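Local coordinates for SusD/RagB family nutrient-binding outer membrane lipoprotein (Bacteroides vulgatus, PDB 4F7A) that probably binds mucin O-glycans at the outer membrane as a nutrient-capturing member of the SusD-like outer-membrane lipoproteins with a TPR-like fold, at residues K99-T104 against A116-K121; Y92-A97 against I135-F140; K398-L403 against K452-N457. One frame throughout, in Å; residues are numbered along the deposited sequence.

Overall arrangement
Interactions 1 and 2 are neighbours at one end of a chain rich in helix, their centres about 11 Å apart, and both draw on helix 84-104. They meet directly: Thr117 CG2 packs 3.4 Å from Ala97 O, and Lys121 CE lies 3.7 Å from Tyr137 OH, so helix 111-132 joins the helix pairing of interaction 1 to the aromatic cluster of interaction 2. Interaction 3 ties two surface loops on the opposite side of the chain's centre, its centre about 44 Å from that of interaction 1 and 38 Å from that of interaction 2. A glycerol, probably from the crystallisation liquor, lies about 4 Å from the Val136 side chain, and a sodium ion about 9 Å from that of Lys452.

Interaction 1 of 3, residues K99-T104 against A116-K121; sequences KSTLIT and ATLILK
Thr101 and Thr117 mark the closest backbone approach of residues 99-104 and 116-121, their CA atoms 6.2 Å apart. The two helical segments run nearly antiparallel, at 160°, with axes 9.4 Å apart at closest approach, the arrangement of a helical hairpin as found in TPR-like proteins. Small hydroxyl side chains line this interface. Ser100 OG lies 2.8 Å from Thr117 OG1, within hydrogen-bonding distance, though its proton may go to another acceptor; Thr117 OG1 bonds to Phe113 O, one turn back on its own helix. The methyl CG2 of Thr117 comes 3.3 Å from Thr101 OG1. That same OG1 accepts a hydrogen bond of 3.0 Å from Lys121 NZ and is bonded in turn to Ala97 O, so two polar partners grip it. The lysine chain leaves its helix with CG anti to the backbone N, bends at chi3 (69°) and crosses the threonine at about a right angle. Thr101 CG2 meets Leu118 CD2 at 4.2 Å, an apolar touch beside the charged end. An alanine at Thr101 would probably leave the Lys121 ammonium without this buried acceptor, Ala97 O without its hydroxyl partner, and a gap beside Thr117 CG2 and Leu118 CD2. Thr104 OG1 bonds back to Ser100 O at 2.8 Å. The pair belongs to a larger helical bundle: helix 15-30 meets Thr104 and Thr117 through Tyr21 and Phe25, helix 151-174 packs on Leu118 through Lys164 and Ala165, and helix 193-210 reaches Ala116 and Leu120 through Trp196.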
loop_
_atom_site.group_PDB
_atom_site.type_symbol
_atom_site.label_atom_id
_atom_site.label_comp_id
_atom_site.label_asym_id
_atom_site.label_seq_id
_atom_site.Cartn_x
_atom_site.Cartn_y
_atom_site.Cartn_z
ATOM N N LYS A 99 14.904 -6.405 17.320
ATOM C CA LYS A 99 15.326 -7.502 18.201
ATOM C C LYS A 99 15.543 -8.790 17.407
ATOM O O LYS A 99 16.525 -9.500 17.611
ATOM C CB LYS A 99 14.298 -7.763 19.314
ATOM C CG LYS A 99 14.718 -8.846 20.307
ATOM N N SER A 100 14.645 -9.079 16.478
ATOM C CA SER A 100 14.751 -10.309 15.698
ATOM C C SER A 100 16.011 -10.276 14.830
ATOM O O SER A 100 16.668 -11.303 14.641
ATOM C CB SER A 100 13.500 -10.530 14.838
ATOM O OG SER A 100 13.554 -11.785 14.188
ATOM N N THR A 101 16.338 -9.099 14.302
ATOM C CA THR A 101 17.611 -8.912 13.584
ATOM C C THR A 101 18.816 -9.234 14.474
ATOM O O THR A 101 19.706 -10.007 14.093
ATOM C CB THR A 101 17.744 -7.489 13.015
ATOM O OG1 THR A 101 16.574 -7.177 12.256
ATOM C CG2 THR A 101 18.981 -7.381 12.093
ATOM N N LEU A 102 18.826 -8.673 15.674
ATOM C CA LEU A 102 19.955 -8.815 16.567
ATOM C C LEU A 102 20.172 -10.265 16.968
ATOM O O LEU A 102 21.310 -10.708 17.063
ATOM C CB LEU A 102 19.782 -7.969 17.829
ATOM C CG LEU A 102 19.776 -6.443 17.650
ATOM C CD1 LEU A 102 19.651 -5.756 19.017
ATOM C CD2 LEU A 102 21.004 -5.924 16.873
ATOM N N ILE A 103 19.090 -11.011 17.204
ATOM C CA ILE A 103 19.251 -12.375 17.689
ATOM C C ILE A 103 19.434 -13.404 16.593
ATOM O O ILE A 103 19.739 -14.540 16.887
ATOM C CB ILE A 103 18.133 -12.823 18.693
ATOM C CG1 ILE A 103 16.767 -12.992 18.017
ATOM C CG2 ILE A 103 18.078 -11.855 19.895
ATOM C CD1 ILE A 103 15.668 -13.382 19.011
ATOM N N THR A 104 19.273 -13.026 15.329
ATOM C CA THR A 104 19.480 -13.991 14.243
ATOM C C THR A 104 20.697 -13.675 13.369
ATOM O O THR A 104 21.254 -14.589 12.748
ATOM C CB THR A 104 18.255 -14.116 13.331
ATOM O OG1 THR A 104 17.966 -12.857 12.732
ATOM C CG2 THR A 104 17.014 -14.627 14.115
ATOM N N ALA A 116 14.482 -13.648 6.483
ATOM C CA ALA A 116 13.060 -13.355 6.606
ATOM C C ALA A 116 12.789 -12.104 7.461
ATOM O O ALA A 116 11.922 -11.305 7.137
ATOM C CB ALA A 116 12.318 -14.605 7.194
ATOM N N THR A 117 13.512 -11.960 8.557
ATOM C CA THR A 117 13.394 -10.798 9.417
ATOM C C THR A 117 13.642 -9.534 8.622
ATOM O O THR A 117 12.872 -8.584 8.720
ATOM C CB THR A 117 14.399 -10.826 10.585
ATOM O OG1 THR A 117 14.071 -11.881 11.467
ATOM C CG2 THR A 117 14.375 -9.497 11.365
ATOM N N LEU A 118 14.724 -9.522 7.845
ATOM C CA LEU A 118 15.102 -8.332 7.078
ATOM C C LEU A 118 14.031 -7.967 6.069
ATOM O O LEU A 118 13.685 -6.795 5.933
ATOM C CB LEU A 118 16.435 -8.537 6.361
ATOM C CG LEU A 118 17.632 -8.563 7.311
ATOM C CD1 LEU A 118 18.943 -8.764 6.544
ATOM C CD2 LEU A 118 17.702 -7.302 8.142
ATOM N N ILE A 119 13.518 -8.970 5.362
ATOM C CA ILE A 119 12.454 -8.742 4.369
ATOM C C ILE A 119 11.214 -8.155 5.057
ATOM O O ILE A 119 10.631 -7.166 4.605
ATOM C CB ILE A 119 12.133 -10.047 3.580
ATOM C CG1 ILE A 119 13.365 -10.471 2.757
ATOM C CG2 ILE A 119 10.922 -9.840 2.612
ATOM C CD1 ILE A 119 13.437 -11.950 2.428
ATOM N N LEU A 120 10.791 -8.760 6.154
ATOM C CA LEU A 120 9.637 -8.224 6.870
ATOM C C LEU A 120 9.878 -6.796 7.380
ATOM O O LEU A 120 8.973 -5.978 7.401
ATOM C CB LEU A 120 9.272 -9.139 8.035
ATOM C CG LEU A 120 8.738 -10.508 7.681
ATOM C CD1 LEU A 120 8.612 -11.344 8.982
ATOM C CD2 LEU A 120 7.413 -10.430 6.882
ATOM N N LYS A 121 11.105 -6.503 7.806
ATOM C CA LYS A 121 11.434 -5.181 8.339
ATOM C C LYS A 121 11.312 -4.114 7.246
ATOM O O LYS A 121 10.771 -3.015 7.472
ATOM C CB LYS A 121 12.837 -5.232 8.949
ATOM C CG LYS A 121 13.250 -3.979 9.671
ATOM C CD LYS A 121 14.480 -4.199 10.550
ATOM C CE LYS A 121 15.748 -4.434 9.748
ATOM N NZ LYS A 121 16.976 -4.728 10.607
#

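Interaction 2 of 3, residues Y92-A97 against I135-F140; sequences YIFPVA and IVYSKF
Phe94 drives the edge of its ring into the face of Phe140, and with Tyr137 the two form an aromatic cluster between a helix and a loop. The pair is T-shaped, with centroids 4.6 Å apart and planes at 64°. Its leading atom is Phe94 CE2, which stands over one face of Phe140, displaced toward the rim, only 3.2 Å from CG; the packing here is tight. Phe94 meets Tyr137 quite differently: the planes are near parallel, at 25°, but slid apart until they barely overlap, and Phe94 CZ and CE1 each come within 3.9 Å of Tyr137 CD1. Pro95 adds a lighter touch, its CB 4.4 Å from Phe140 CZ. In the helix, CG of Phe94 lies anti to the backbone N (chi1 -172°), on a CB that points to the loop. The helix is kinked here, since the nitrogens of Pro95 and Val96 make no bond to the preceding turn. In the loop, a type I beta turn from Tyr137 to Phe140, closed by Phe140 N to Tyr137 O at 3.0 Å, brings its two end residues to the one phenylalanine. Val136 CG1 lies at the edge of the Phe140 ring, in its plane. Further out, Met125 of helix 111-132 packs on both Phe94 and Tyr137, His98 makes an edge-to-face pair with Phe140, and Tyr90 OH hydrogen-bonds to Val136 O. The cluster joins the loop after helix 111-132 to helix 84-104. The phenol of Tyr137 is fixed at its far end, where OH hydrogen-bonds to Asp161 OD2 of helix 151-174.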
loop_
_atom_site.group_PDB
_atom_site.type_symbol
_atom_site.label_atom_id
_atom_site.label_comp_id
_atom_site.label_asym_id
_atom_site.label_seq_id
_atom_site.Cartn_x
_atom_site.Cartn_y
_atom_site.Cartn_z
ATOM N N TYR A 92 5.235 -0.907 18.892
ATOM C CA TYR A 92 5.004 -2.351 19.008
ATOM C C TYR A 92 5.700 -3.287 18.024
ATOM O O TYR A 92 5.875 -4.458 18.333
ATOM C CB TYR A 92 3.489 -2.610 18.971
ATOM C CG TYR A 92 2.744 -1.856 20.066
ATOM C CD1 TYR A 92 2.943 -2.149 21.412
ATOM C CD2 TYR A 92 1.843 -0.863 19.747
ATOM C CE1 TYR A 92 2.264 -1.446 22.403
ATOM C CE2 TYR A 92 1.166 -0.161 20.722
ATOM C CZ TYR A 92 1.377 -0.447 22.040
ATOM O OH TYR A 92 0.681 0.293 22.968
ATOM N N ILE A 93 6.059 -2.804 16.841
ATOM C CA ILE A 93 6.411 -3.678 15.742
ATOM C C ILE A 93 7.891 -3.552 15.367
ATOM O O ILE A 93 8.623 -4.543 15.369
ATOM C CB ILE A 93 5.523 -3.402 14.519
ATOM C CG1 ILE A 93 4.035 -3.500 14.906
ATOM C CG2 ILE A 93 5.866 -4.366 13.337
ATOM C CD1 ILE A 93 3.617 -4.797 15.690
ATOM N N PHE A 94 8.327 -2.332 15.078
ATOM C CA PHE A 94 9.719 -2.121 14.692
ATOM C C PHE A 94 10.712 -2.583 15.764
ATOM O O PHE A 94 11.721 -3.199 15.436
ATOM C CB PHE A 94 9.944 -0.664 14.250
ATOM C CG PHE A 94 11.307 -0.412 13.654
ATOM C CD1 PHE A 94 11.759 -1.150 12.577
ATOM C CD2 PHE A 94 12.133 0.550 14.178
ATOM C CE1 PHE A 94 13.017 -0.937 12.033
ATOM C CE2 PHE A 94 13.380 0.783 13.613
ATOM C CZ PHE A 94 13.820 0.029 12.547
ATOM N N PRO A 95 10.435 -2.324 17.045
ATOM C CA PRO A 95 11.434 -2.784 18.025
ATOM C C PRO A 95 11.580 -4.310 18.042
ATOM O O PRO A 95 12.676 -4.825 18.318
ATOM C CB PRO A 95 10.915 -2.265 19.367
ATOM C CG PRO A 95 9.796 -1.323 19.046
ATOM C CD PRO A 95 9.422 -1.427 17.619
ATOM N N VAL A 96 10.494 -5.013 17.716
ATOM C CA VAL A 96 10.530 -6.463 17.584
ATOM C C VAL A 96 11.295 -6.911 16.345
ATOM O O VAL A 96 12.045 -7.882 16.416
ATOM C CB VAL A 96 9.106 -7.076 17.626
ATOM C CG1 VAL A 96 9.166 -8.583 17.505
ATOM C CG2 VAL A 96 8.421 -6.665 18.958
ATOM N N ALA A 97 11.113 -6.222 15.211
ATOM C CA ALA A 97 11.871 -6.535 14.006
ATOM C C ALA A 97 13.351 -6.309 14.243
ATOM O O ALA A 97 14.194 -7.065 13.737
ATOM C CB ALA A 97 11.407 -5.687 12.824
ATOM N N ILE A 135 12.337 8.937 8.383
ATOM C CA ILE A 135 11.994 8.030 9.480
ATOM C C ILE A 135 13.239 7.686 10.270
ATOM O O ILE A 135 14.358 8.032 9.878
ATOM C CB ILE A 135 11.335 6.726 8.964
ATOM C CG1 ILE A 135 12.287 5.914 8.067
ATOM C CG2 ILE A 135 9.984 7.037 8.210
ATOM C CD1 ILE A 135 11.805 4.423 7.790
ATOM N N VAL A 136 13.048 6.991 11.384
ATOM C CA VAL A 136 14.144 6.368 12.093
ATOM C C VAL A 136 14.266 4.925 11.590
ATOM O O VAL A 136 13.312 4.126 11.722
ATOM C CB VAL A 136 13.938 6.396 13.631
ATOM C CG1 VAL A 136 15.072 5.654 14.326
ATOM C CG2 VAL A 136 13.867 7.834 14.145
ATOM N N TYR A 137 15.417 4.586 11.003
ATOM C CA TYR A 137 15.613 3.248 10.448
ATOM C C TYR A 137 17.046 2.782 10.567
ATOM O O TYR A 137 17.366 1.982 11.473
ATOM C CB TYR A 137 15.104 3.176 9.001
ATOM C CG TYR A 137 15.079 1.781 8.446
ATOM C CD1 TYR A 137 14.047 0.912 8.770
ATOM C CD2 TYR A 137 16.086 1.321 7.611
ATOM C CE1 TYR A 137 14.044 -0.407 8.309
ATOM C CE2 TYR A 137 16.073 0.012 7.117
ATOM C CZ TYR A 137 15.042 -0.841 7.471
ATOM O OH TYR A 137 14.999 -2.124 6.997
ATOM N N SER A 138 17.938 3.283 9.708
ATOM C CA SER A 138 19.315 2.744 9.685
ATOM C C SER A 138 20.039 2.997 11.000
ATOM O O SER A 138 20.956 2.249 11.370
ATOM C CB SER A 138 20.123 3.308 8.500
ATOM O OG SER A 138 20.514 4.641 8.750
ATOM N N LYS A 139 19.623 4.018 11.740
ATOM C CA LYS A 139 20.299 4.337 12.997
ATOM C C LYS A 139 19.544 3.871 14.255
ATOM O O LYS A 139 19.956 4.167 15.368
ATOM C CB LYS A 139 20.614 5.821 13.043
ATOM C CG LYS A 139 21.603 6.193 11.924
ATOM C CD LYS A 139 21.977 7.669 11.888
ATOM C CE LYS A 139 20.869 8.511 11.272
ATOM N NZ LYS A 139 21.225 10.000 11.097
ATOM N N PHE A 140 18.460 3.130 14.074
ATOM C CA PHE A 140 17.683 2.646 15.216
ATOM C C PHE A 140 18.556 1.815 16.160
ATOM O O PHE A 140 19.349 0.980 15.723
ATOM C CB PHE A 140 16.484 1.830 14.756
ATOM C CG PHE A 140 15.567 1.417 15.879
ATOM C CD1 PHE A 140 14.596 2.297 16.366
ATOM C CD2 PHE A 140 15.677 0.157 16.457
ATOM C CE1 PHE A 140 13.740 1.928 17.407
ATOM C CE2 PHE A 140 14.826 -0.228 17.501
ATOM C CZ PHE A 140 13.860 0.653 17.977
#

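Interaction 3 of 3, residues K398-L403 against K452-N457; sequences KDMKAL and KVQTNN
Gln454 reaches toward Lys398 with CG anti to its own carbonyl carbon (chi1 -55°), and from there the extended chain carries the carboxamide to the backbone of Lys398. A pair of side-chain-to-main-chain hydrogen bonds joins two irregular loops at the protein surface. Lys398 N donates to Gln454 OE1 at 2.9 Å, in the plane of the carboxamide and on a lone pair of the oxygen, with a C=O...N angle of 120°. With the NE2 bond to Lys398 O, this would hold the amide against rotation. Met400, a selenomethionine, crosses Gln454 obliquely: SE lies 3.4 Å from Gln454 NE2 and 3.9 Å from Lys452 O. Farther along, Leu403 CD1 touches Lys452 CE at 4.3 Å, an apolar contact with the aliphatic part of the lysine, whose NZ bonds to Asp465 O. Met400 also packs on Phe451 and shares backbone hydrogen bonding with Tyr389. The return bond completes the pair: Gln454 NE2 donates a hydrogen bond to Lys398 O at 2.9 Å, the nitrogen lying 30° out of that carbonyl's plane.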
loop_
_atom_site.group_PDB
_atom_site.type_symbol
_atom_site.label_atom_id
_atom_site.label_comp_id
_atom_site.label_asym_id
_atom_site.label_seq_id
_atom_site.Cartn_x
_atom_site.Cartn_y
_atom_site.Cartn_z
ATOM N N LYS A 398 -21.416 17.793 -4.662
ATOM C CA LYS A 398 -21.570 18.213 -6.061
ATOM C C LYS A 398 -21.229 17.074 -7.000
ATOM O O LYS A 398 -20.501 16.150 -6.637
ATOM C CB LYS A 398 -20.680 19.430 -6.385
ATOM C CG LYS A 398 -21.351 20.785 -6.082
ATOM C CD LYS A 398 -21.003 21.317 -4.720
ATOM C CE LYS A 398 -22.085 22.262 -4.182
ATOM N NZ LYS A 398 -21.818 22.617 -2.759
ATOM N N ASP A 399 -21.771 17.161 -8.210
ATOM C CA ASP A 399 -21.411 16.279 -9.289
ATOM C C ASP A 399 -19.950 16.534 -9.688
ATOM O O ASP A 399 -19.419 17.625 -9.494
ATOM C CB ASP A 399 -22.302 16.538 -10.524
ATOM C CG ASP A 399 -23.783 16.297 -10.253
ATOM O OD1 ASP A 399 -24.138 15.669 -9.231
ATOM O OD2 ASP A 399 -24.607 16.746 -11.082
HETATM N N MSE A 400 -19.302 15.521 -10.249
HETATM C CA MSE A 400 -17.924 15.702 -10.736
HETATM C C MSE A 400 -17.741 14.929 -12.046
HETATM O O MSE A 400 -18.012 13.706 -12.132
HETATM C CB MSE A 400 -16.894 15.220 -9.695
HETATM C CG MSE A 400 -17.002 15.868 -8.333
HETATM SE SE MSE A 400 -15.662 15.209 -7.090
HETATM C CE MSE A 400 -16.276 13.348 -6.931
ATOM N N LYS A 401 -17.234 15.633 -13.053
ATOM C CA LYS A 401 -16.901 15.027 -14.320
ATOM C C LYS A 401 -15.723 14.058 -14.142
ATOM O O LYS A 401 -14.734 14.373 -13.449
ATOM C CB LYS A 401 -16.530 16.127 -15.327
ATOM C CG LYS A 401 -16.385 15.652 -16.743
ATOM C CD LYS A 401 -17.762 15.458 -17.370
ATOM C CE LYS A 401 -17.693 14.909 -18.787
ATOM N NZ LYS A 401 -17.275 13.472 -18.812
ATOM N N ALA A 402 -15.808 12.884 -14.769
ATOM C CA ALA A 402 -14.725 11.880 -14.660
ATOM C C ALA A 402 -13.417 12.481 -15.116
ATOM O O ALA A 402 -13.310 13.050 -16.222
ATOM C CB ALA A 402 -15.022 10.618 -15.480
ATOM N N LEU A 403 -12.416 12.381 -14.263
ATOM C CA LEU A 403 -11.088 12.854 -14.634
ATOM C C LEU A 403 -10.312 11.848 -15.483
ATOM O O LEU A 403 -9.430 12.230 -16.247
ATOM C CB LEU A 403 -10.277 13.169 -13.396
ATOM C CG LEU A 403 -10.808 14.226 -12.436
ATOM C CD1 LEU A 403 -9.736 14.466 -11.369
ATOM C CD2 LEU A 403 -11.180 15.540 -13.166
ATOM N N LYS A 452 -10.718 15.199 -7.004
ATOM C CA LYS A 452 -10.233 16.142 -5.975
ATOM C C LYS A 452 -11.256 16.404 -4.877
ATOM O O LYS A 452 -12.447 16.298 -5.105
ATOM C CB LYS A 452 -9.894 17.496 -6.592
ATOM C CG LYS A 452 -9.136 17.475 -7.932
ATOM C CD LYS A 452 -7.806 16.759 -7.900
ATOM C CE LYS A 452 -7.032 16.979 -9.214
ATOM N NZ LYS A 452 -5.694 16.340 -9.232
ATOM N N VAL A 453 -10.780 16.788 -3.691
ATOM C CA VAL A 453 -11.669 17.092 -2.590
ATOM C C VAL A 453 -12.618 18.220 -2.976
ATOM O O VAL A 453 -12.238 19.139 -3.679
ATOM C CB VAL A 453 -10.915 17.425 -1.252
ATOM C CG1 VAL A 453 -10.068 16.231 -0.817
ATOM C CG2 VAL A 453 -10.089 18.729 -1.365
ATOM N N GLN A 454 -13.871 18.132 -2.549
ATOM C CA GLN A 454 -14.851 19.168 -2.904
ATOM C C GLN A 454 -14.649 20.408 -2.050
ATOM O O GLN A 454 -14.830 21.535 -2.528
ATOM C CB GLN A 454 -16.268 18.620 -2.738
ATOM C CG GLN A 454 -16.484 17.337 -3.543
ATOM C CD GLN A 454 -17.906 17.163 -3.997
ATOM O OE1 GLN A 454 -18.821 17.815 -3.480
ATOM N NE2 GLN A 454 -18.109 16.275 -4.964
ATOM N N THR A 455 -14.269 20.187 -0.788
ATOM C CA THR A 455 -13.966 21.247 0.179
ATOM C C THR A 455 -12.583 20.989 0.780
ATOM O O THR A 455 -12.275 19.860 1.197
ATOM C CB THR A 455 -15.017 21.295 1.296
ATOM O OG1 THR A 455 -16.291 21.692 0.743
ATOM C CG2 THR A 455 -14.600 22.258 2.440
ATOM N N ASN A 456 -11.765 22.033 0.824
ATOM C CA ASN A 456 -10.376 21.952 1.290
ATOM C C ASN A 456 -10.228 22.852 2.508
ATOM O O ASN A 456 -10.095 24.049 2.374
ATOM C CB ASN A 456 -9.419 22.350 0.164
ATOM C CG ASN A 456 -7.950 22.227 0.551
ATOM O OD1 ASN A 456 -7.600 22.296 1.728
ATOM N ND2 ASN A 456 -7.076 22.113 -0.453
ATOM N N ASN A 457 -10.287 22.253 3.700
ATOM C CA ASN A 457 -10.172 22.998 4.952
ATOM C C ASN A 457 -8.790 22.838 5.575
ATOM O O ASN A 457 -8.654 22.845 6.809
ATOM C CB ASN A 457 -11.272 22.558 5.934
ATOM C CG ASN A 457 -12.652 23.127 5.564
ATOM O OD1 ASN A 457 -12.751 24.017 4.720
ATOM N ND2 ASN A 457 -13.707 22.619 6.202
#